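Local coordinates for aldehyde dehydrogenase family protein (Pseudomonas syringae pv. tomato, PDB 5IUV) that probably oxidises indole-3-acetaldehyde to the auxin indole-3-acetic acid with NAD+ as the hydride acceptor, a route of auxin synthesis that contributes to bacterial virulence, at residues Lys250-Tyr255 against Val264-Gly269; Val189-Glu194 against Lys229-His234; Val301-Ser306 against Tyr427-Ala432. All coordinates share one frame; numbering follows the deposited sequence.

Contact 1: residues Lys250-Tyr255 against Val264-Gly269. With NAD (nicotinamide-adenine-dinucleotide), chain C.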
# COMPACT_ATOMS: atom_id res chain seq x y z
N LYS A 250 21.42 23.22 7.35
CA LYS A 250 22.70 22.51 7.39
C LYS A 250 23.30 22.44 8.79
O LYS A 250 23.85 21.41 9.18
CB LYS A 250 23.71 23.18 6.44
CG LYS A 250 23.47 22.92 4.96
CD LYS A 250 24.37 23.82 4.14
CE LYS A 250 24.27 23.50 2.67
NZ LYS A 250 25.10 24.43 1.85
N GLN A 251 23.17 23.52 9.55
CA GLN A 251 23.71 23.58 10.90
C GLN A 251 23.01 22.57 11.81
O GLN A 251 23.62 22.07 12.76
CB GLN A 251 23.56 24.99 11.47
CG GLN A 251 24.25 25.21 12.82
CD GLN A 251 25.77 25.00 12.82
OE1 GLN A 251 26.29 24.18 13.58
NE2 GLN A 251 26.47 25.76 12.00
N LEU A 252 21.75 22.26 11.53
CA LEU A 252 21.03 21.27 12.34
C LEU A 252 21.60 19.86 12.13
O LEU A 252 21.63 19.06 13.06
CB LEU A 252 19.52 21.26 12.01
CG LEU A 252 18.67 22.52 12.25
CD1 LEU A 252 17.22 22.13 12.44
CD2 LEU A 252 19.17 23.36 13.42
N MET A 253 22.05 19.57 10.92
CA MET A 253 22.70 18.28 10.67
C MET A 253 23.98 18.17 11.49
O MET A 253 24.31 17.12 12.04
CB MET A 253 23.00 18.11 9.18
CG MET A 253 21.77 18.10 8.32
SD MET A 253 22.10 17.49 6.66
CE MET A 253 22.27 15.72 6.96
N ILE A 254 24.70 19.29 11.59
CA ILE A 254 25.91 19.34 12.38
C ILE A 254 25.59 19.16 13.87
O ILE A 254 26.25 18.37 14.56
CB ILE A 254 26.67 20.66 12.15
CG1 ILE A 254 27.15 20.72 10.69
CG2 ILE A 254 27.82 20.80 13.14
CD1 ILE A 254 27.82 22.01 10.30
N TYR A 255 24.56 19.85 14.36
CA TYR A 255 24.14 19.70 15.76
C TYR A 255 23.76 18.26 16.10
O TYR A 255 24.07 17.78 17.19
CB TYR A 255 22.94 20.59 16.08
CG TYR A 255 23.19 22.09 16.04
CD1 TYR A 255 24.43 22.63 16.34
CD2 TYR A 255 22.16 22.96 15.70
CE1 TYR A 255 24.64 24.01 16.31
CE2 TYR A 255 22.35 24.33 15.66
CZ TYR A 255 23.59 24.85 15.97
OH TYR A 255 23.77 26.22 15.92
N VAL A 264 16.97 14.10 11.56
CA VAL A 264 16.87 15.49 11.11
C VAL A 264 16.09 15.56 9.81
O VAL A 264 16.47 14.93 8.83
CB VAL A 264 18.27 16.12 10.91
CG1 VAL A 264 18.15 17.54 10.35
CG2 VAL A 264 19.05 16.12 12.20
N TRP A 265 15.00 16.31 9.81
CA TRP A 265 14.18 16.46 8.62
C TRP A 265 14.05 17.94 8.29
O TRP A 265 13.62 18.73 9.13
CB TRP A 265 12.79 15.84 8.83
CG TRP A 265 12.82 14.39 9.20
CD1 TRP A 265 12.70 13.85 10.45
CD2 TRP A 265 12.96 13.28 8.30
NE1 TRP A 265 12.76 12.48 10.39
CE2 TRP A 265 12.93 12.11 9.08
CE3 TRP A 265 13.11 13.17 6.92
CZ2 TRP A 265 13.04 10.84 8.52
CZ3 TRP A 265 13.23 11.92 6.36
CH2 TRP A 265 13.19 10.77 7.16
N LEU A 266 14.40 18.31 7.06
CA LEU A 266 14.56 19.71 6.70
C LEU A 266 13.66 20.14 5.54
O LEU A 266 13.53 19.43 4.55
CB LEU A 266 16.02 19.98 6.31
CG LEU A 266 17.06 19.49 7.32
CD1 LEU A 266 18.46 19.45 6.71
CD2 LEU A 266 17.03 20.37 8.55
N GLU A 267 13.06 21.31 5.69
CA GLU A 267 12.37 21.98 4.60
C GLU A 267 13.01 23.36 4.46
O GLU A 267 12.86 24.19 5.34
CB GLU A 267 10.87 22.10 4.88
CG GLU A 267 10.16 20.77 5.09
CD GLU A 267 9.36 20.33 3.87
OE1 GLU A 267 9.23 21.15 2.94
OE2 GLU A 267 8.87 19.18 3.85
N ALA A 268 13.74 23.59 3.38
CA ALA A 268 14.59 24.76 3.30
C ALA A 268 14.22 25.66 2.13
O ALA A 268 13.07 25.69 1.70
CB ALA A 268 16.05 24.34 3.21
N GLY A 269 15.19 26.41 1.63
CA GLY A 269 14.91 27.42 0.63
C GLY A 269 14.48 26.88 -0.72
O GLY A 269 14.45 25.67 -0.95
PA NAD C . 15.83 30.77 9.51
O1A NAD C . 16.65 29.68 8.93
O2A NAD C . 16.60 32.03 9.83
O5B NAD C . 15.10 30.26 10.82
C5B NAD C . 14.00 29.33 10.86
C4B NAD C . 13.79 28.95 12.31
O4B NAD C . 15.03 28.41 12.83
C3B NAD C . 13.37 30.06 13.28
O3B NAD C . 12.47 29.56 14.26
C2B NAD C . 14.70 30.47 13.92
O2B NAD C . 14.52 31.06 15.21
C1B NAD C . 15.41 29.12 13.99
N9A NAD C . 16.87 29.15 14.06
C8A NAD C . 17.71 30.13 13.62
N7A NAD C . 18.98 29.92 13.90
C5A NAD C . 18.97 28.69 14.55
C6A NAD C . 20.00 27.88 15.07
N6A NAD C . 21.29 28.23 15.07
N1A NAD C . 19.65 26.69 15.60
C2A NAD C . 18.36 26.35 15.65
N3A NAD C . 17.30 27.04 15.21
C4A NAD C . 17.67 28.21 14.66
O3 NAD C . 14.65 31.14 8.49
PN NAD C . 13.48 32.25 8.49
O1N NAD C . 14.13 33.54 8.14
O2N NAD C . 12.72 32.14 9.75
O5D NAD C . 12.52 31.73 7.32
C5D NAD C . 12.78 32.00 5.93
C4D NAD C . 13.31 30.73 5.30
O4D NAD C . 12.33 29.68 5.44
C3D NAD C . 13.58 30.82 3.80
O3D NAD C . 14.84 30.24 3.50
C2D NAD C . 12.41 30.01 3.22
O2D NAD C . 12.65 29.38 1.97
C1D NAD C . 12.21 28.91 4.29
N1N NAD C . 10.81 28.32 4.20
C2N NAD C . 10.75 26.98 3.76
C3N NAD C . 9.53 26.33 3.70
C7N NAD C . 9.38 24.92 3.17
O7N NAD C . 10.35 24.37 2.60
N7N NAD C . 8.20 24.37 3.24
C4N NAD C . 8.38 27.03 4.06
C5N NAD C . 8.46 28.36 4.46
C6N NAD C . 9.69 28.99 4.53
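The beta-alpha-beta unit of strand 239-243, helix 246-258 and strand 263-267 closes here, where Leu-252 and Met-253 of the helix rest on Val-264 and Leu-266 of the returning strand. Helix and strand run antiparallel, at 175°, with their axes 8.9 Å apart. Met-253 touches both strand residues. Its CG lies 3.9 Å from Leu-266 CD1 and 4.2 Å from Val-264 CG1. With CG anti to the carbonyl carbon (chi1 -62°), CG and SD are set over the strand, and SD lies 4.1 Å from Leu-266 CD1. Leu-252 CD1 is 4.3 Å from Leu-266 CD2. Leu-252 CD2 lies 3.8 Å from C2A of the NAD adenine. Tyr-255 presents its ring edge to adenine N1A, and its OH accepts a weak hydrogen bond from N6A at 3.3 Å. At the end of the strand, Glu-267, a predicted active-site residue, accepts a weak hydrogen bond from N7N at OE1, 3.4 Å away. Met-253 of the second subunit packs on Val-264. The interface between helix and strand is apolar and lacks cross-segment hydrogen bonds. Within this contact the polar touches to NAD are weak: Tyr-255 to the adenine amine, and Glu-267 to the carboxamide.

Contact 2: residues Val189-Glu194 against Lys229-His234. With NAD (nicotinamide-adenine-dinucleotide), chain C.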
# COMPACT_ATOMS: atom_id res chain seq x y z
N VAL A 189 7.98 19.61 21.23
CA VAL A 189 8.41 20.93 21.69
C VAL A 189 8.53 21.84 20.48
O VAL A 189 9.41 21.67 19.63
CB VAL A 189 9.75 20.88 22.45
CG1 VAL A 189 10.13 22.28 22.94
CG2 VAL A 189 9.67 19.89 23.61
N LEU A 190 7.61 22.79 20.40
CA LEU A 190 7.51 23.72 19.28
C LEU A 190 8.28 25.00 19.58
O LEU A 190 8.09 25.62 20.63
CB LEU A 190 6.04 24.03 19.00
CG LEU A 190 5.70 25.04 17.91
CD1 LEU A 190 6.20 24.57 16.55
CD2 LEU A 190 4.19 25.25 17.88
N LYS A 191 9.14 25.39 18.64
CA LYS A 191 9.95 26.61 18.77
C LYS A 191 9.63 27.52 17.59
O LYS A 191 10.22 27.39 16.52
CB LYS A 191 11.45 26.28 18.79
CG LYS A 191 12.32 27.21 19.64
CD LYS A 191 12.31 28.65 19.13
CE LYS A 191 13.01 28.81 17.78
NZ LYS A 191 13.01 30.23 17.31
N PRO A 192 8.68 28.44 17.79
CA PRO A 192 8.32 29.39 16.74
C PRO A 192 9.42 30.41 16.48
O PRO A 192 10.29 30.64 17.34
CB PRO A 192 7.06 30.08 17.30
CG PRO A 192 7.28 30.05 18.78
CD PRO A 192 7.96 28.72 19.05
N SER A 193 9.40 31.01 15.30
CA SER A 193 10.32 32.08 14.98
C SER A 193 10.19 33.24 15.96
O SER A 193 9.09 33.61 16.37
CB SER A 193 10.08 32.57 13.55
OG SER A 193 10.82 33.75 13.30
N GLU A 194 11.32 33.82 16.33
CA GLU A 194 11.30 35.02 17.16
C GLU A 194 10.62 36.18 16.45
O GLU A 194 10.22 37.16 17.08
CB GLU A 194 12.72 35.41 17.58
CG GLU A 194 13.61 35.89 16.45
CD GLU A 194 14.38 34.77 15.75
OE1 GLU A 194 14.04 33.58 15.91
OE2 GLU A 194 15.34 35.10 15.02
N LYS A 229 18.86 26.27 19.03
CA LYS A 229 20.11 25.52 19.09
C LYS A 229 20.12 24.50 20.22
O LYS A 229 20.57 23.36 20.04
CB LYS A 229 21.29 26.49 19.26
CG LYS A 229 22.65 25.80 19.41
CD LYS A 229 23.75 26.84 19.60
CE LYS A 229 25.13 26.22 19.50
NZ LYS A 229 26.21 27.25 19.52
N ALA A 230 19.62 24.90 21.39
CA ALA A 230 19.59 24.02 22.56
C ALA A 230 18.75 22.77 22.31
O ALA A 230 19.11 21.66 22.73
CB ALA A 230 19.06 24.78 23.78
N LEU A 231 17.62 22.94 21.63
CA LEU A 231 16.77 21.81 21.27
C LEU A 231 17.46 20.88 20.27
O LEU A 231 17.40 19.66 20.40
CB LEU A 231 15.43 22.30 20.70
CG LEU A 231 14.42 22.90 21.69
CD1 LEU A 231 13.25 23.55 20.96
CD2 LEU A 231 13.91 21.83 22.65
N ALA A 232 18.13 21.47 19.28
CA ALA A 232 18.81 20.68 18.25
C ALA A 232 20.01 19.91 18.80
O ALA A 232 20.38 18.85 18.27
CB ALA A 232 19.24 21.58 17.11
N LEU A 233 20.60 20.42 19.87
CA LEU A 233 21.73 19.74 20.51
C LEU A 233 21.31 18.85 21.68
O LEU A 233 22.15 18.22 22.31
CB LEU A 233 22.75 20.77 21.02
CG LEU A 233 23.63 21.45 19.98
CD1 LEU A 233 24.32 22.67 20.59
CD2 LEU A 233 24.66 20.46 19.45
N HIS A 234 20.01 18.81 21.99
CA HIS A 234 19.58 18.11 23.20
C HIS A 234 19.75 16.60 23.08
O HIS A 234 19.39 16.02 22.06
CB HIS A 234 18.13 18.44 23.56
CG HIS A 234 17.81 18.22 25.00
ND1 HIS A 234 17.60 16.96 25.53
CD2 HIS A 234 17.70 19.09 26.04
CE1 HIS A 234 17.36 17.07 26.82
NE2 HIS A 234 17.41 18.34 27.16
PA NAD C . 15.83 30.77 9.51
O1A NAD C . 16.65 29.68 8.93
O2A NAD C . 16.60 32.03 9.83
O5B NAD C . 15.10 30.26 10.82
C5B NAD C . 14.00 29.33 10.86
C4B NAD C . 13.79 28.95 12.31
O4B NAD C . 15.03 28.41 12.83
C3B NAD C . 13.37 30.06 13.28
O3B NAD C . 12.47 29.56 14.26
C2B NAD C . 14.70 30.47 13.92
O2B NAD C . 14.52 31.06 15.21
C1B NAD C . 15.41 29.12 13.99
N9A NAD C . 16.87 29.15 14.06
C8A NAD C . 17.71 30.13 13.62
N7A NAD C . 18.98 29.92 13.90
C5A NAD C . 18.97 28.69 14.55
C6A NAD C . 20.00 27.88 15.07
N6A NAD C . 21.29 28.23 15.07
N1A NAD C . 19.65 26.69 15.60
C2A NAD C . 18.36 26.35 15.65
N3A NAD C . 17.30 27.04 15.21
C4A NAD C . 17.67 28.21 14.66
O3 NAD C . 14.65 31.14 8.49
PN NAD C . 13.48 32.25 8.49
O1N NAD C . 14.13 33.54 8.14
O2N NAD C . 12.72 32.14 9.75
O5D NAD C . 12.52 31.73 7.32
C5D NAD C . 12.78 32.00 5.93
C4D NAD C . 13.31 30.73 5.30
O4D NAD C . 12.33 29.68 5.44
C3D NAD C . 13.58 30.82 3.80
O3D NAD C . 14.84 30.24 3.50
C2D NAD C . 12.41 30.01 3.22
O2D NAD C . 12.65 29.38 1.97
C1D NAD C . 12.21 28.91 4.29
N1N NAD C . 10.81 28.32 4.20
C2N NAD C . 10.75 26.98 3.76
C3N NAD C . 9.53 26.33 3.70
C7N NAD C . 9.38 24.92 3.17
O7N NAD C . 10.35 24.37 2.60
N7N NAD C . 8.20 24.37 3.24
C4N NAD C . 8.38 27.03 4.06
C5N NAD C . 8.46 28.36 4.46
C6N NAD C . 9.69 28.99 4.53
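The adenine-side ribose site of the NAD pocket lies just beyond this contact, where Val-189 and Lys-191 of strand 187-191 meet Leu-231 of helix 224-232. Leu-231 CD2 is 3.8 Å from Val-189 CG1, and Leu-231 CD1 is 3.9 Å from Lys-191 CB. Both side-chain pairs meet at a slant. In Val-189, CG1 stands anti to the backbone N (chi1 -179°), which carries this methyl to the leucine. Lys-191 starts toward the helix but then turns away. Bends at chi2 and chi3, both near -65°, fold the chain back and bring NZ to the ribose.

There NZ donates to ribose O2B at 2.7 Å and to O3B at 3.2 Å. It also bonds to Pro-192 O at 2.8 Å, approaching from above the carbonyl plane, 43° out of it. Gly-222 O is a fourth acceptor for its three N-H groups, so at least one must be shared. Glu-194 completes the ribose grip, since OE1 accepts the O2B hydroxyl at 2.7 Å. The link between Lys-191 NZ and Glu-194 OE1 is a long salt bridge of 3.8 Å. On the helix side, Lys-229 lies by the adenine, its N 3.4 Å from C2A.

The lysine thus has an apolar root and a polar end. Leu-231 packs on its first carbons, while carbonyls and ribose hydroxyls hold the ammonium. O2B is gripped by a donor and an acceptor together. A 2'-phosphate, as in NADP, would bring negative charge close to Glu-194, so this arrangement is consistent with the use of NAD.

Contact 3: residues Val301-Ser306 against Tyr427-Ala432; sequences VCTAGS and YGLAAA. With NAD (nicotinamide-adenine-dinucleotide), chain C.
Cys-302 and Leu-429 meet tightly at the nicotinamide of NAD. Cys-302 CB lies 3.4 Å from Leu-429 CD2, closer than usual for two carbons. Cys-302 also lies over one face of the nicotinamide ring. Its CB is 3.3 Å from C3N, and its SG is 3.4 Å from C4N, the ring carbon that takes up hydride in NAD-dependent dehydrogenases. A chi1 of 59°, with SG between the backbone N and the carbonyl carbon, turns the sulfur to C4N. Leu-429 reaches the coenzyme too, with CD2 3.8 Å from the carboxamide O7N.

Thr-303 CG2 presses on the same methyl of Leu-429, CD2, at 3.6 Å. This CG2 is also 3.7 Å from Ala-430 CB, and the threonine and leucine side chains cross at about a right angle. No hydrogen bond joins the two segments. Leu-429 has CG anti to its own backbone N (chi1 -165°), which extends the branch toward the cysteine.

In the aldehyde dehydrogenase family the cysteine at this place is the nucleophile, and Cys-302 contacts indoleacetate in a structure of this protein. It is carried on a type I beta turn from Val-301 to Ala-304, closed by Ala-304 N to Val-301 O at 3.0 Å. The turn precedes strand 307-311, and Leu-429 precedes strand 430-434. Both strands pair with strand 273-276 in the same sheet.

Further out, Trp-454 of strand 452-455 packs on both Thr-303 and Ala-430. Tyr-458 OH holds Thr-303 O, and Phe-467 touches the Thr-303 side chain. Ser-473 OG bonds to Gly-428 N, just before the leucine.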
# COMPACT_ATOMS: atom_id res chain seq x y z
N VAL A 301 7.53 33.32 0.28
CA VAL A 301 7.03 31.98 0.10
C VAL A 301 8.17 31.11 -0.41
O VAL A 301 8.88 31.50 -1.35
CB VAL A 301 5.84 31.94 -0.90
CG1 VAL A 301 5.31 30.52 -1.08
CG2 VAL A 301 4.72 32.89 -0.45
N CYS A 302 8.37 29.96 0.22
CA CYS A 302 9.45 29.07 -0.17
C CYS A 302 9.36 28.65 -1.63
O CYS A 302 10.37 28.58 -2.34
CB CYS A 302 9.45 27.83 0.72
SG CYS A 302 7.90 26.87 0.68
N THR A 303 8.13 28.39 -2.08
CA THR A 303 7.89 28.02 -3.47
C THR A 303 7.50 29.18 -4.37
O THR A 303 6.85 28.96 -5.40
CB THR A 303 6.78 26.97 -3.56
OG1 THR A 303 5.62 27.44 -2.88
CG2 THR A 303 7.24 25.68 -2.93
N ALA A 304 7.87 30.41 -4.01
CA ALA A 304 7.57 31.54 -4.88
C ALA A 304 8.16 31.26 -6.25
O ALA A 304 9.26 30.72 -6.36
CB ALA A 304 8.14 32.84 -4.31
N GLY A 305 7.39 31.56 -7.30
CA GLY A 305 7.87 31.38 -8.66
C GLY A 305 8.81 32.52 -9.01
O GLY A 305 8.44 33.41 -9.77
N SER A 306 10.02 32.48 -8.46
CA SER A 306 10.93 33.62 -8.53
C SER A 306 11.75 33.65 -9.83
O SER A 306 12.32 34.68 -10.18
CB SER A 306 11.87 33.62 -7.33
OG SER A 306 12.49 32.36 -7.18
N TYR A 427 18.94 24.31 -5.39
CA TYR A 427 17.63 24.09 -4.80
C TYR A 427 16.80 23.07 -5.59
O TYR A 427 17.25 22.56 -6.61
CB TYR A 427 16.88 25.41 -4.69
CG TYR A 427 17.49 26.39 -3.73
CD1 TYR A 427 17.54 26.12 -2.36
CD2 TYR A 427 18.00 27.61 -4.17
CE1 TYR A 427 18.09 27.02 -1.47
CE2 TYR A 427 18.56 28.52 -3.28
CZ TYR A 427 18.59 28.22 -1.93
OH TYR A 427 19.13 29.12 -1.03
N GLY A 428 15.60 22.79 -5.11
CA GLY A 428 14.72 21.84 -5.77
C GLY A 428 13.40 21.67 -5.05
O GLY A 428 12.94 20.55 -4.83
N LEU A 429 12.78 22.78 -4.67
CA LEU A 429 11.56 22.71 -3.87
C LEU A 429 10.34 22.54 -4.76
O LEU A 429 9.51 21.67 -4.53
CB LEU A 429 11.41 23.96 -3.01
CG LEU A 429 10.38 23.84 -1.90
CD1 LEU A 429 10.70 22.66 -0.99
CD2 LEU A 429 10.35 25.12 -1.11
N ALA A 430 10.23 23.37 -5.78
CA ALA A 430 9.10 23.28 -6.70
C ALA A 430 9.48 23.78 -8.08
O ALA A 430 10.54 24.36 -8.28
CB ALA A 430 7.91 24.07 -6.18
N ALA A 431 8.59 23.54 -9.04
CA ALA A 431 8.73 24.02 -10.40
C ALA A 431 7.35 23.97 -11.05
O ALA A 431 6.47 23.25 -10.57
CB ALA A 431 9.73 23.18 -11.18
N ALA A 432 7.14 24.72 -12.13
CA ALA A 432 5.89 24.59 -12.87
C ALA A 432 6.11 24.57 -14.38
O ALA A 432 7.09 25.12 -14.89
CB ALA A 432 4.93 25.71 -12.50
PA NAD C . 15.83 30.77 9.51
O1A NAD C . 16.65 29.68 8.93
O2A NAD C . 16.60 32.03 9.83
O5B NAD C . 15.10 30.26 10.82
C5B NAD C . 14.00 29.33 10.86
C4B NAD C . 13.79 28.95 12.31
O4B NAD C . 15.03 28.41 12.83
C3B NAD C . 13.37 30.06 13.28
O3B NAD C . 12.47 29.56 14.26
C2B NAD C . 14.70 30.47 13.92
O2B NAD C . 14.52 31.06 15.21
C1B NAD C . 15.41 29.12 13.99
N9A NAD C . 16.87 29.15 14.06
C8A NAD C . 17.71 30.13 13.62
N7A NAD C . 18.98 29.92 13.90
C5A NAD C . 18.97 28.69 14.55
C6A NAD C . 20.00 27.88 15.07
N6A NAD C . 21.29 28.23 15.07
N1A NAD C . 19.65 26.69 15.60
C2A NAD C . 18.36 26.35 15.65
N3A NAD C . 17.30 27.04 15.21
C4A NAD C . 17.67 28.21 14.66
O3 NAD C . 14.65 31.14 8.49
PN NAD C . 13.48 32.25 8.49
O1N NAD C . 14.13 33.54 8.14
O2N NAD C . 12.72 32.14 9.75
O5D NAD C . 12.52 31.73 7.32
C5D NAD C . 12.78 32.00 5.93
C4D NAD C . 13.31 30.73 5.30
O4D NAD C . 12.33 29.68 5.44
C3D NAD C . 13.58 30.82 3.80
O3D NAD C . 14.84 30.24 3.50
C2D NAD C . 12.41 30.01 3.22
O2D NAD C . 12.65 29.38 1.97
C1D NAD C . 12.21 28.91 4.29
N1N NAD C . 10.81 28.32 4.20
C2N NAD C . 10.75 26.98 3.76
C3N NAD C . 9.53 26.33 3.70
C7N NAD C . 9.38 24.92 3.17
O7N NAD C . 10.35 24.37 2.60
N7N NAD C . 8.20 24.37 3.24
C4N NAD C . 8.38 27.03 4.06
C5N NAD C . 8.46 28.36 4.46
C6N NAD C . 9.69 28.99 4.53

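How the contacts relate
Along the chain the order is contact 2, contact 1, contact 3, and each closes before the next opens. Contacts 1 and 2 reach the same mixed sheet of the coenzyme-binding region; their centres are 12 Å apart. Helix 246-258 meets helix 224-232 there, with Tyr-255 packed on Ala-232, Leu-233 and Lys-229. Contact 3 belongs to the other sheet. Its centre is 18 Å from that of contact 1, and Gly-269 and Ala-268 touch Tyr-427 and Leu-429 directly. Contacts 2 and 3 lie on opposite sides of the chain's centre, 26 Å apart by centres and about 13 Å by nearest atoms. Contact 1 touches both. One NAD spans all three, from its adenine-side ribose to the nicotinamide at Cys-302.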